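Local coordinates for protein MmcR (Streptomyces lavendulae, PDB 3GWZ) that transfers a methyl group from S-adenosyl-L-methionine to the 6-hydroxyl of demethylmitomycins, forming the quinone methoxy group of mitomycins A and B, at residues 201-206 and 269-274; 211-216 and 238-243; 219-224 and 248-253; 228-233 and 253-258. All coordinates share one frame; numbering follows the deposited sequence.

Contact 1: residues 201-206 and 269-274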
# COMPACT_ATOMS: atom_id res chain seq x y z
N SER A 201 -19.80 31.16 6.25
CA SER A 201 -20.68 31.09 7.43
C SER A 201 -22.06 31.71 7.23
O SER A 201 -23.01 31.39 7.95
CB SER A 201 -20.00 31.73 8.65
OG SER A 201 -19.79 33.12 8.43
N GLY A 202 -22.19 32.58 6.24
CA GLY A 202 -23.46 33.24 5.99
C GLY A 202 -24.37 32.46 5.06
O GLY A 202 -25.54 32.81 4.89
N ALA A 203 -23.85 31.41 4.45
CA ALA A 203 -24.62 30.67 3.45
C ALA A 203 -25.37 29.50 4.06
O ALA A 203 -24.83 28.77 4.89
CB ALA A 203 -23.70 30.19 2.32
N ALA A 204 -26.61 29.33 3.64
CA ALA A 204 -27.38 28.14 4.00
C ALA A 204 -27.25 27.05 2.94
O ALA A 204 -27.25 25.86 3.26
CB ALA A 204 -28.84 28.50 4.24
N THR A 205 -27.14 27.45 1.67
CA THR A 205 -27.05 26.48 0.58
C THR A 205 -25.91 26.80 -0.37
O THR A 205 -25.63 27.96 -0.65
CB THR A 205 -28.33 26.46 -0.26
OG1 THR A 205 -28.61 27.78 -0.72
CG2 THR A 205 -29.52 25.92 0.56
N ALA A 206 -25.27 25.75 -0.87
CA ALA A 206 -24.17 25.87 -1.83
C ALA A 206 -24.38 24.88 -2.99
O ALA A 206 -24.91 23.78 -2.80
CB ALA A 206 -22.85 25.60 -1.15
N ALA A 269 -29.64 29.17 -4.91
CA ALA A 269 -28.71 28.88 -3.82
C ALA A 269 -27.99 30.15 -3.37
O ALA A 269 -27.90 31.11 -4.12
CB ALA A 269 -27.69 27.81 -4.24
N ASP A 270 -27.46 30.13 -2.15
CA ASP A 270 -26.68 31.25 -1.62
C ASP A 270 -25.30 31.39 -2.27
O ASP A 270 -24.83 32.49 -2.54
CB ASP A 270 -26.51 31.11 -0.11
CG ASP A 270 -27.83 31.25 0.65
OD1 ASP A 270 -28.71 32.00 0.17
OD2 ASP A 270 -27.97 30.62 1.71
N VAL A 271 -24.64 30.27 -2.50
CA VAL A 271 -23.31 30.33 -3.11
C VAL A 271 -23.16 29.26 -4.18
O VAL A 271 -23.52 28.10 -3.98
CB VAL A 271 -22.19 30.25 -2.04
CG1 VAL A 271 -22.30 28.94 -1.25
CG2 VAL A 271 -20.80 30.38 -2.68
N TYR A 272 -22.65 29.68 -5.34
CA TYR A 272 -22.33 28.74 -6.40
C TYR A 272 -20.82 28.64 -6.52
O TYR A 272 -20.11 29.64 -6.38
CB TYR A 272 -22.94 29.21 -7.73
CG TYR A 272 -24.45 29.14 -7.72
CD1 TYR A 272 -25.11 28.03 -8.23
CD2 TYR A 272 -25.21 30.16 -7.15
CE1 TYR A 272 -26.49 27.94 -8.19
CE2 TYR A 272 -26.59 30.09 -7.12
CZ TYR A 272 -27.23 28.98 -7.63
OH TYR A 272 -28.60 28.90 -7.61
N LEU A 273 -20.32 27.43 -6.76
CA LEU A 273 -18.89 27.23 -6.89
C LEU A 273 -18.62 26.57 -8.23
O LEU A 273 -19.38 25.70 -8.66
CB LEU A 273 -18.34 26.36 -5.76
CG LEU A 273 -18.41 26.93 -4.34
CD1 LEU A 273 -19.81 26.76 -3.78
CD2 LEU A 273 -17.42 26.22 -3.44
N ILE A 274 -17.55 26.99 -8.90
CA ILE A 274 -17.18 26.41 -10.19
C ILE A 274 -15.65 26.41 -10.29
O ILE A 274 -15.03 27.44 -10.52
CB ILE A 274 -17.88 27.13 -11.37
CG1 ILE A 274 -17.64 26.39 -12.69
CG2 ILE A 274 -17.45 28.59 -11.47
CD1 ILE A 274 -18.63 26.80 -13.79
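Ala206 and Val271 form the tight end of this contact, where two parallel strands begin side by side. Their side chains stand on the same face of the sheet, and Ala206 CB sits 3.4 Å from Val271 CG1, closer than two carbons usually come. Val271 brings CG1 there by placing it between its backbone N and carbonyl carbon (chi1 59°). The methyl of an alanine suits so narrow a place, and Leu273 CD1 reaches the same methyl from further along the strand. In the backbone, Val271 N donates to Thr205 O at 3.1 Å.

The other end is polar and more open. Asp270 sends its carboxylate to the loop that leads into strand 205-209. OD2 takes Ala204 N at 2.7 Å on its anti lone pair and Thr205 N at 3.3 Å from above the carboxylate plane, while OD1 forms a salt bridge with Lys298. Thr205 answers with OG1, which accepts from Asp270 N at 3.0 Å, so each side chain holds the other segment's backbone. Ala204 lies exposed at this margin. Strands 205-209 and 271-275 are the neighbouring central strands of the class I methyltransferase sheet, a Rossmann-like fold, joined here at their N-terminal ends.

Contact 2: residues 211-216 and 238-243. With SAH (S-adenosyl-L-homocysteine), chain G.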
# COMPACT_ATOMS: atom_id res chain seq x y z
N GLY A 211 -18.57 19.64 -10.17
CA GLY A 211 -17.75 19.46 -8.98
C GLY A 211 -16.89 18.20 -8.89
O GLY A 211 -16.35 17.90 -7.83
N GLY A 212 -16.77 17.47 -10.00
CA GLY A 212 -15.92 16.28 -10.03
C GLY A 212 -16.36 15.21 -9.04
O GLY A 212 -17.54 14.89 -8.95
N ARG A 213 -15.42 14.65 -8.28
CA ARG A 213 -15.77 13.61 -7.32
C ARG A 213 -16.24 14.17 -5.99
O ARG A 213 -16.52 13.41 -5.06
CB ARG A 213 -14.60 12.64 -7.10
CG ARG A 213 -14.43 11.66 -8.24
CD ARG A 213 -13.19 10.80 -8.05
NE ARG A 213 -13.21 9.67 -8.96
CZ ARG A 213 -12.34 8.67 -8.92
NH1 ARG A 213 -11.37 8.65 -8.01
NH2 ARG A 213 -12.44 7.68 -9.80
N GLY A 214 -16.33 15.49 -5.89
CA GLY A 214 -16.99 16.11 -4.75
C GLY A 214 -16.11 16.48 -3.57
O GLY A 214 -16.64 16.85 -2.52
N SER A 215 -14.79 16.40 -3.70
CA SER A 215 -13.92 16.76 -2.58
C SER A 215 -14.06 18.23 -2.15
O SER A 215 -13.96 18.56 -0.96
CB SER A 215 -12.45 16.39 -2.86
OG SER A 215 -11.90 17.16 -3.91
N LEU A 216 -14.29 19.13 -3.10
CA LEU A 216 -14.49 20.52 -2.74
C LEU A 216 -15.74 20.68 -1.88
O LEU A 216 -15.70 21.30 -0.82
CB LEU A 216 -14.58 21.43 -3.98
CG LEU A 216 -14.86 22.90 -3.65
CD1 LEU A 216 -13.77 23.47 -2.75
CD2 LEU A 216 -15.01 23.74 -4.92
N ALA A 238 -21.20 11.92 -11.42
CA ALA A 238 -22.06 12.22 -10.27
C ALA A 238 -22.16 11.03 -9.32
O ALA A 238 -22.17 11.20 -8.10
CB ALA A 238 -23.45 12.64 -10.74
N GLU A 239 -22.23 9.82 -9.87
CA GLU A 239 -22.29 8.62 -9.04
C GLU A 239 -20.99 8.41 -8.26
O GLU A 239 -21.00 7.95 -7.11
CB GLU A 239 -22.64 7.38 -9.87
CG GLU A 239 -24.07 7.41 -10.41
CD GLU A 239 -25.10 7.73 -9.33
OE1 GLU A 239 -25.07 7.09 -8.26
OE2 GLU A 239 -25.94 8.64 -9.56
N GLU A 240 -19.86 8.75 -8.87
CA GLU A 240 -18.60 8.68 -8.15
C GLU A 240 -18.59 9.68 -6.99
O GLU A 240 -18.15 9.36 -5.89
CB GLU A 240 -17.42 8.92 -9.09
CG GLU A 240 -17.29 7.87 -10.20
CD GLU A 240 -16.16 8.18 -11.16
OE1 GLU A 240 -15.16 8.81 -10.75
OE2 GLU A 240 -16.27 7.79 -12.35
N ALA A 241 -19.10 10.88 -7.24
CA ALA A 241 -19.21 11.88 -6.18
C ALA A 241 -20.13 11.39 -5.07
O ALA A 241 -19.88 11.63 -3.89
CB ALA A 241 -19.70 13.22 -6.72
N ARG A 242 -21.21 10.71 -5.45
CA ARG A 242 -22.10 10.14 -4.44
C ARG A 242 -21.35 9.16 -3.54
O ARG A 242 -21.50 9.20 -2.32
CB ARG A 242 -23.30 9.45 -5.08
CG ARG A 242 -24.38 9.05 -4.08
CD ARG A 242 -25.45 8.16 -4.70
NE ARG A 242 -25.97 8.68 -5.97
CZ ARG A 242 -26.92 9.60 -6.08
NH1 ARG A 242 -27.48 10.13 -5.00
NH2 ARG A 242 -27.31 10.00 -7.28
N GLU A 243 -20.53 8.29 -4.12
CA GLU A 243 -19.76 7.36 -3.32
C GLU A 243 -18.80 8.08 -2.34
O GLU A 243 -18.74 7.72 -1.16
CB GLU A 243 -18.98 6.37 -4.20
CG GLU A 243 -18.13 5.39 -3.37
CD GLU A 243 -17.33 4.42 -4.23
OE1 GLU A 243 -17.66 4.25 -5.42
OE2 GLU A 243 -16.36 3.81 -3.70
N SAH G . -14.59 20.80 -10.16
CA SAH G . -13.79 19.53 -10.16
CB SAH G . -13.59 18.91 -11.56
CG SAH G . -12.89 19.80 -12.61
SD SAH G . -12.61 18.91 -14.14
C SAH G . -12.45 19.79 -9.53
O SAH G . -11.76 18.83 -9.15
OXT SAH G . -12.02 20.94 -9.38
C5' SAH G . -14.00 19.50 -15.08
C4' SAH G . -15.31 18.73 -14.81
O4' SAH G . -16.41 19.17 -15.64
C3' SAH G . -15.25 17.21 -15.01
O3' SAH G . -15.44 16.57 -13.74
C2' SAH G . -16.42 16.86 -15.94
O2' SAH G . -17.16 15.70 -15.54
C1' SAH G . -17.32 18.07 -15.80
N9 SAH G . -18.16 18.35 -16.98
C8 SAH G . -17.75 18.45 -18.26
N7 SAH G . -18.79 18.77 -19.07
C5 SAH G . -19.89 18.88 -18.29
C6 SAH G . -21.31 19.21 -18.50
N6 SAH G . -21.74 19.47 -19.75
N1 SAH G . -22.13 19.22 -17.41
C2 SAH G . -21.68 18.96 -16.18
N3 SAH G . -20.39 18.66 -15.91
C4 SAH G . -19.47 18.61 -16.91
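The glycine-rich loop of the S-adenosylmethionine site, which follows strand 205-209, here packs against helix 235-247. Arg213 and Glu240 join the two through a salt bridge. The arginine, extended from CG to NE, offers its side edge: NE reaches Glu240 OE1 at 2.8 Å and NH2 the same oxygen at 3.1 Å. OE1 lies near the guanidinium plane, yet the carboxylate is turned 72° away from it, so both nitrogens share one oxygen instead of pairing with two. Asn180 also donates to this OE1, and Glu177 gives Arg213 NH2 a second acidic partner; both belong to helix 173-197.

Closer to the loop backbone the fit depends on small residues. Ala241 CB touches Gly212 O at 3.5 Å, and Ala241 CA approaches Arg213 O at 3.3 Å in a CA-H...O contact; Arg213 O is buried and has no conventional partner. Gly212, at positive phi (61°), passes 3.6 Å from the ligand, N to SAH CA, where a CB would collide with that same SAH atom. Gly214, also at positive phi, stands at the N-cap of helix 215-223. A type II' turn from Gly211 to Gly214, leading into a helix beside the cofactor, belongs to the glycine-rich motif of class I methyltransferases.

Contact 3: residues 219-224 and 248-253; sequences AVLDAF and RGLADR. With CA (calcium ion), chain E.
Arg253 reaches from the loop before strand 254-258 to the C-terminal end of helix 215-223, within the Rossmann-like methyltransferase domain. From CB its chain runs extended to CD, then bends at chi3 (64°), which brings the guanidinium against the helix end. CZ then lies 3.4 Å from Leu221 O. NH1 and NH2 both donate to that carbonyl, at 3.1 and 3.0 Å, NH1 from above the carbonyl plane and NH2 tilted from it. NH2 also donates to Leu227 O and, weakly, to Phe224 O. Leu221 CB lies over one guanidinium face. An arginine suits the place because several donors can meet the carbonyls of a helix end, whose dipole would probably welcome the positive charge.

Leu221, directed at the loop, packs its CB against Leu250 CD2 at 4.0 Å. Leu250 follows Gly249, whose positive phi makes it the C-prime residue of the Schellman motif ending helix 235-247. On the outer side, Asp222 and Arg248 cross at about a right angle in a salt bridge, Asp222 OD2 to Arg248 NH2 at 3.2 Å. One water accepts from Arg248 NE and donates to Asp222 OD2. At the same loop a calcium ion bridges two subunits: Asp107 of the second subunit binds it, as does Asp252 OD2 at 2.9 Å.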
# COMPACT_ATOMS: atom_id res chain seq x y z
N ALA A 219 -15.14 19.20 1.64
CA ALA A 219 -14.31 20.04 2.50
C ALA A 219 -15.09 21.23 3.05
O ALA A 219 -15.01 21.55 4.24
CB ALA A 219 -13.09 20.52 1.74
N VAL A 220 -15.84 21.90 2.18
CA VAL A 220 -16.64 23.04 2.59
C VAL A 220 -17.76 22.64 3.56
O VAL A 220 -17.99 23.33 4.56
CB VAL A 220 -17.21 23.81 1.36
CG1 VAL A 220 -18.14 24.93 1.80
CG2 VAL A 220 -16.08 24.37 0.53
N LEU A 221 -18.42 21.52 3.30
CA LEU A 221 -19.46 21.04 4.20
C LEU A 221 -18.87 20.68 5.56
O LEU A 221 -19.43 21.05 6.59
CB LEU A 221 -20.21 19.84 3.60
CG LEU A 221 -21.04 20.13 2.35
CD1 LEU A 221 -21.59 18.84 1.78
CD2 LEU A 221 -22.17 21.13 2.63
N ASP A 222 -17.75 19.97 5.57
CA ASP A 222 -17.11 19.61 6.83
C ASP A 222 -16.80 20.87 7.64
O ASP A 222 -16.99 20.90 8.85
CB ASP A 222 -15.82 18.82 6.59
CG ASP A 222 -16.08 17.37 6.23
OD1 ASP A 222 -17.19 16.87 6.51
OD2 ASP A 222 -15.17 16.72 5.67
N ALA A 223 -16.33 21.91 6.95
CA ALA A 223 -15.85 23.11 7.62
C ALA A 223 -16.97 24.03 8.08
O ALA A 223 -16.77 24.87 8.96
CB ALA A 223 -14.89 23.88 6.72
N PHE A 224 -18.14 23.89 7.47
CA PHE A 224 -19.28 24.76 7.76
C PHE A 224 -20.53 23.94 8.00
O PHE A 224 -21.34 23.76 7.10
CB PHE A 224 -19.49 25.78 6.64
CG PHE A 224 -18.36 26.76 6.51
CD1 PHE A 224 -18.38 27.95 7.23
CD2 PHE A 224 -17.27 26.48 5.71
CE1 PHE A 224 -17.33 28.85 7.13
CE2 PHE A 224 -16.21 27.38 5.61
CZ PHE A 224 -16.24 28.56 6.32
N ARG A 248 -18.03 9.53 3.33
CA ARG A 248 -17.53 10.52 4.28
C ARG A 248 -18.65 11.04 5.19
O ARG A 248 -18.46 12.01 5.92
CB ARG A 248 -16.78 11.65 3.55
CG ARG A 248 -15.34 11.25 3.20
CD ARG A 248 -14.64 12.25 2.30
NE ARG A 248 -14.45 13.55 2.94
CZ ARG A 248 -13.79 14.56 2.39
NH1 ARG A 248 -13.25 14.40 1.19
NH2 ARG A 248 -13.66 15.72 3.04
N GLY A 249 -19.79 10.38 5.16
CA GLY A 249 -20.89 10.70 6.06
C GLY A 249 -21.63 11.98 5.72
O GLY A 249 -22.17 12.65 6.60
N LEU A 250 -21.65 12.33 4.43
CA LEU A 250 -22.23 13.62 4.04
C LEU A 250 -23.45 13.50 3.12
O LEU A 250 -23.95 14.51 2.62
CB LEU A 250 -21.16 14.50 3.39
CG LEU A 250 -20.10 15.09 4.33
CD1 LEU A 250 -18.93 15.65 3.53
CD2 LEU A 250 -20.72 16.17 5.21
N ALA A 251 -23.93 12.28 2.91
CA ALA A 251 -25.06 12.04 2.01
C ALA A 251 -26.33 12.77 2.43
O ALA A 251 -27.13 13.16 1.58
CB ALA A 251 -25.33 10.55 1.87
N ASP A 252 -26.54 12.97 3.73
CA ASP A 252 -27.74 13.69 4.16
C ASP A 252 -27.57 15.21 4.10
O ASP A 252 -28.50 15.95 4.43
CB ASP A 252 -28.22 13.23 5.54
CG ASP A 252 -27.20 13.51 6.63
OD1 ASP A 252 -26.09 13.98 6.32
OD2 ASP A 252 -27.52 13.25 7.81
N ARG A 253 -26.40 15.68 3.69
CA ARG A 253 -26.16 17.12 3.60
C ARG A 253 -25.87 17.58 2.17
O ARG A 253 -25.75 18.78 1.91
CB ARG A 253 -25.02 17.55 4.52
CG ARG A 253 -25.38 17.52 6.00
CD ARG A 253 -24.20 17.97 6.85
NE ARG A 253 -23.84 19.36 6.59
CZ ARG A 253 -22.64 19.86 6.84
NH1 ARG A 253 -21.68 19.08 7.34
NH2 ARG A 253 -22.39 21.14 6.57
CA CA E . -25.32 14.51 9.12
O HOH W 1 -18.13 14.57 7.39
O HOH W 2 -14.75 14.14 5.63
O HOH W 3 -23.49 15.04 7.36
O HOH W 4 -26.92 16.53 9.10

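Contact 4: residues 228-233 and 253-258. With SAH (S-adenosyl-L-homocysteine), chain G.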
# COMPACT_ATOMS: atom_id res chain seq x y z
N ARG A 228 -25.76 23.28 3.56
CA ARG A 228 -26.14 22.12 2.77
C ARG A 228 -25.80 22.37 1.31
O ARG A 228 -25.72 23.51 0.87
CB ARG A 228 -27.62 21.77 2.96
CG ARG A 228 -28.58 22.52 2.08
CD ARG A 228 -29.97 21.90 2.17
NE ARG A 228 -30.96 22.66 1.41
CZ ARG A 228 -31.62 23.71 1.89
NH1 ARG A 228 -31.39 24.12 3.13
NH2 ARG A 228 -32.50 24.34 1.14
N GLY A 229 -25.59 21.30 0.56
CA GLY A 229 -25.05 21.45 -0.78
C GLY A 229 -25.71 20.61 -1.84
O GLY A 229 -26.47 19.69 -1.55
N THR A 230 -25.42 20.96 -3.09
CA THR A 230 -25.82 20.16 -4.23
C THR A 230 -24.62 20.03 -5.14
O THR A 230 -23.98 21.03 -5.46
CB THR A 230 -26.96 20.82 -5.01
OG1 THR A 230 -28.08 21.03 -4.15
CG2 THR A 230 -27.38 19.94 -6.19
N LEU A 231 -24.31 18.81 -5.54
CA LEU A 231 -23.22 18.58 -6.48
C LEU A 231 -23.79 18.22 -7.85
O LEU A 231 -24.48 17.21 -7.99
CB LEU A 231 -22.32 17.46 -6.00
CG LEU A 231 -21.15 17.33 -6.98
CD1 LEU A 231 -19.84 17.45 -6.26
CD2 LEU A 231 -21.27 16.07 -7.79
N LEU A 232 -23.49 19.06 -8.84
CA LEU A 232 -23.94 18.85 -10.21
C LEU A 232 -22.78 18.31 -11.05
O LEU A 232 -21.73 18.93 -11.12
CB LEU A 232 -24.43 20.18 -10.80
CG LEU A 232 -24.66 20.32 -12.30
CD1 LEU A 232 -25.70 19.33 -12.79
CD2 LEU A 232 -25.10 21.75 -12.61
N GLU A 233 -22.99 17.16 -11.70
CA GLU A 233 -21.96 16.55 -12.56
C GLU A 233 -22.60 15.69 -13.64
O GLU A 233 -23.78 15.32 -13.55
CB GLU A 233 -21.00 15.67 -11.74
CG GLU A 233 -19.66 16.33 -11.40
CD GLU A 233 -18.77 16.47 -12.61
OE1 GLU A 233 -19.11 15.89 -13.67
OE2 GLU A 233 -17.74 17.16 -12.51
N ARG A 253 -26.40 15.68 3.69
CA ARG A 253 -26.16 17.12 3.60
C ARG A 253 -25.87 17.58 2.17
O ARG A 253 -25.75 18.78 1.91
CB ARG A 253 -25.02 17.55 4.52
CG ARG A 253 -25.38 17.52 6.00
CD ARG A 253 -24.20 17.97 6.85
NE ARG A 253 -23.84 19.36 6.59
CZ ARG A 253 -22.64 19.86 6.84
NH1 ARG A 253 -21.68 19.08 7.34
NH2 ARG A 253 -22.39 21.14 6.57
N CYS A 254 -25.74 16.64 1.25
CA CYS A 254 -25.45 17.01 -0.13
C CYS A 254 -26.30 16.22 -1.11
O CYS A 254 -26.21 15.00 -1.19
CB CYS A 254 -23.96 16.83 -0.44
SG CYS A 254 -23.41 17.63 -2.01
N GLU A 255 -27.12 16.93 -1.86
CA GLU A 255 -27.88 16.32 -2.93
C GLU A 255 -26.97 16.12 -4.14
O GLU A 255 -26.16 16.99 -4.46
CB GLU A 255 -29.05 17.22 -3.31
CG GLU A 255 -29.73 16.83 -4.62
CD GLU A 255 -30.86 17.78 -4.98
OE1 GLU A 255 -31.10 17.99 -6.19
OE2 GLU A 255 -31.49 18.32 -4.05
N ILE A 256 -27.11 14.97 -4.80
CA ILE A 256 -26.41 14.68 -6.05
C ILE A 256 -27.32 14.94 -7.25
O ILE A 256 -28.40 14.35 -7.35
CB ILE A 256 -25.99 13.21 -6.12
CG1 ILE A 256 -25.14 12.81 -4.90
CG2 ILE A 256 -25.27 12.92 -7.43
CD1 ILE A 256 -23.88 13.62 -4.72
N LEU A 257 -26.88 15.79 -8.16
CA LEU A 257 -27.67 16.14 -9.34
C LEU A 257 -26.94 15.77 -10.62
O LEU A 257 -26.06 16.50 -11.07
CB LEU A 257 -27.95 17.65 -9.33
CG LEU A 257 -28.71 18.19 -10.54
CD1 LEU A 257 -30.02 17.42 -10.74
CD2 LEU A 257 -28.97 19.68 -10.37
N PRO A 258 -27.28 14.61 -11.19
CA PRO A 258 -26.75 14.23 -12.50
C PRO A 258 -27.33 15.18 -13.53
O PRO A 258 -28.55 15.34 -13.57
CB PRO A 258 -27.31 12.82 -12.71
CG PRO A 258 -27.70 12.33 -11.33
CD PRO A 258 -28.13 13.56 -10.60
N SAH G . -14.59 20.80 -10.16
CA SAH G . -13.79 19.53 -10.16
CB SAH G . -13.59 18.91 -11.56
CG SAH G . -12.89 19.80 -12.61
SD SAH G . -12.61 18.91 -14.14
C SAH G . -12.45 19.79 -9.53
O SAH G . -11.76 18.83 -9.15
OXT SAH G . -12.02 20.94 -9.38
C5' SAH G . -14.00 19.50 -15.08
C4' SAH G . -15.31 18.73 -14.81
O4' SAH G . -16.41 19.17 -15.64
C3' SAH G . -15.25 17.21 -15.01
O3' SAH G . -15.44 16.57 -13.74
C2' SAH G . -16.42 16.86 -15.94
O2' SAH G . -17.16 15.70 -15.54
C1' SAH G . -17.32 18.07 -15.80
N9 SAH G . -18.16 18.35 -16.98
C8 SAH G . -17.75 18.45 -18.26
N7 SAH G . -18.79 18.77 -19.07
C5 SAH G . -19.89 18.88 -18.29
C6 SAH G . -21.31 19.21 -18.50
N6 SAH G . -21.74 19.47 -19.75
N1 SAH G . -22.13 19.22 -17.41
C2 SAH G . -21.68 18.96 -16.18
N3 SAH G . -20.39 18.66 -15.91
C4 SAH G . -19.47 18.61 -16.91
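Strands 228-233 and 254-258 run parallel, their axes 4.4 Å apart and 18° from exact alignment, and five backbone hydrogen bonds step between them from Gly229 N to Arg253 O through to Glu233 N to Leu257 O. The straightest, Leu257 N to Leu231 O, measures 2.8 Å with an angle of 169° at the hydrogen.

On one face, Leu232 and Leu257 lie side by side pointing the same way, Leu232 CD1 being 3.9 Å from Leu257 CG. Leu257 CB also meets the methyl of Thr230, CG2, at 3.9 Å; OG1 lies beside the backbone N (chi1 -58°), which puts the methyl CG2 anti to it. A beta-branched threonine suits an extended strand and gives this pair an apolar branch. On the other face, Leu231 CB packs on Cys254 SG at 4.1 Å, and the sulfur lies close against the backbone of Gly229, whose lack of a side chain lets it come so near.

Glu233 ends strand 228-233 with its chain bent at chi2. Its two oxygens divide the ribose hydroxyls, OE1 accepting from SAH O2' and OE2 from SAH O3', both at 2.7 Å, as an acidic residue at this strand end does in class I methyltransferases. Helix 235-247 covers the Leu231 and Cys254 face, through Ala241 and Leu245, and helix 215-223 adds Met217; strand 205-209 flanks strand 228-233 across from the edge strand 254-258.

In the fold
Read from the N terminus, strand 205-209 enters the sheet first and contact 1 closes the longest loop, returning only at strand 271-275; the other three contacts all lie within that span. Contact 2 binds the turn after strand 205-209 to helix 235-247, and contact 3 ties the end of helix 215-223 to the loop after helix 235-247. These two cross, their segments alternating. Contact 4 closes the beta-alpha-beta unit 228-258, crosses both, and shares Arg253 with contact 3. Arg228 O to Ala206 N bonding joins contacts 1 and 4 within one sheet, while Glu233 and Gly212 bring contacts 2 and 4 together at the cofactor.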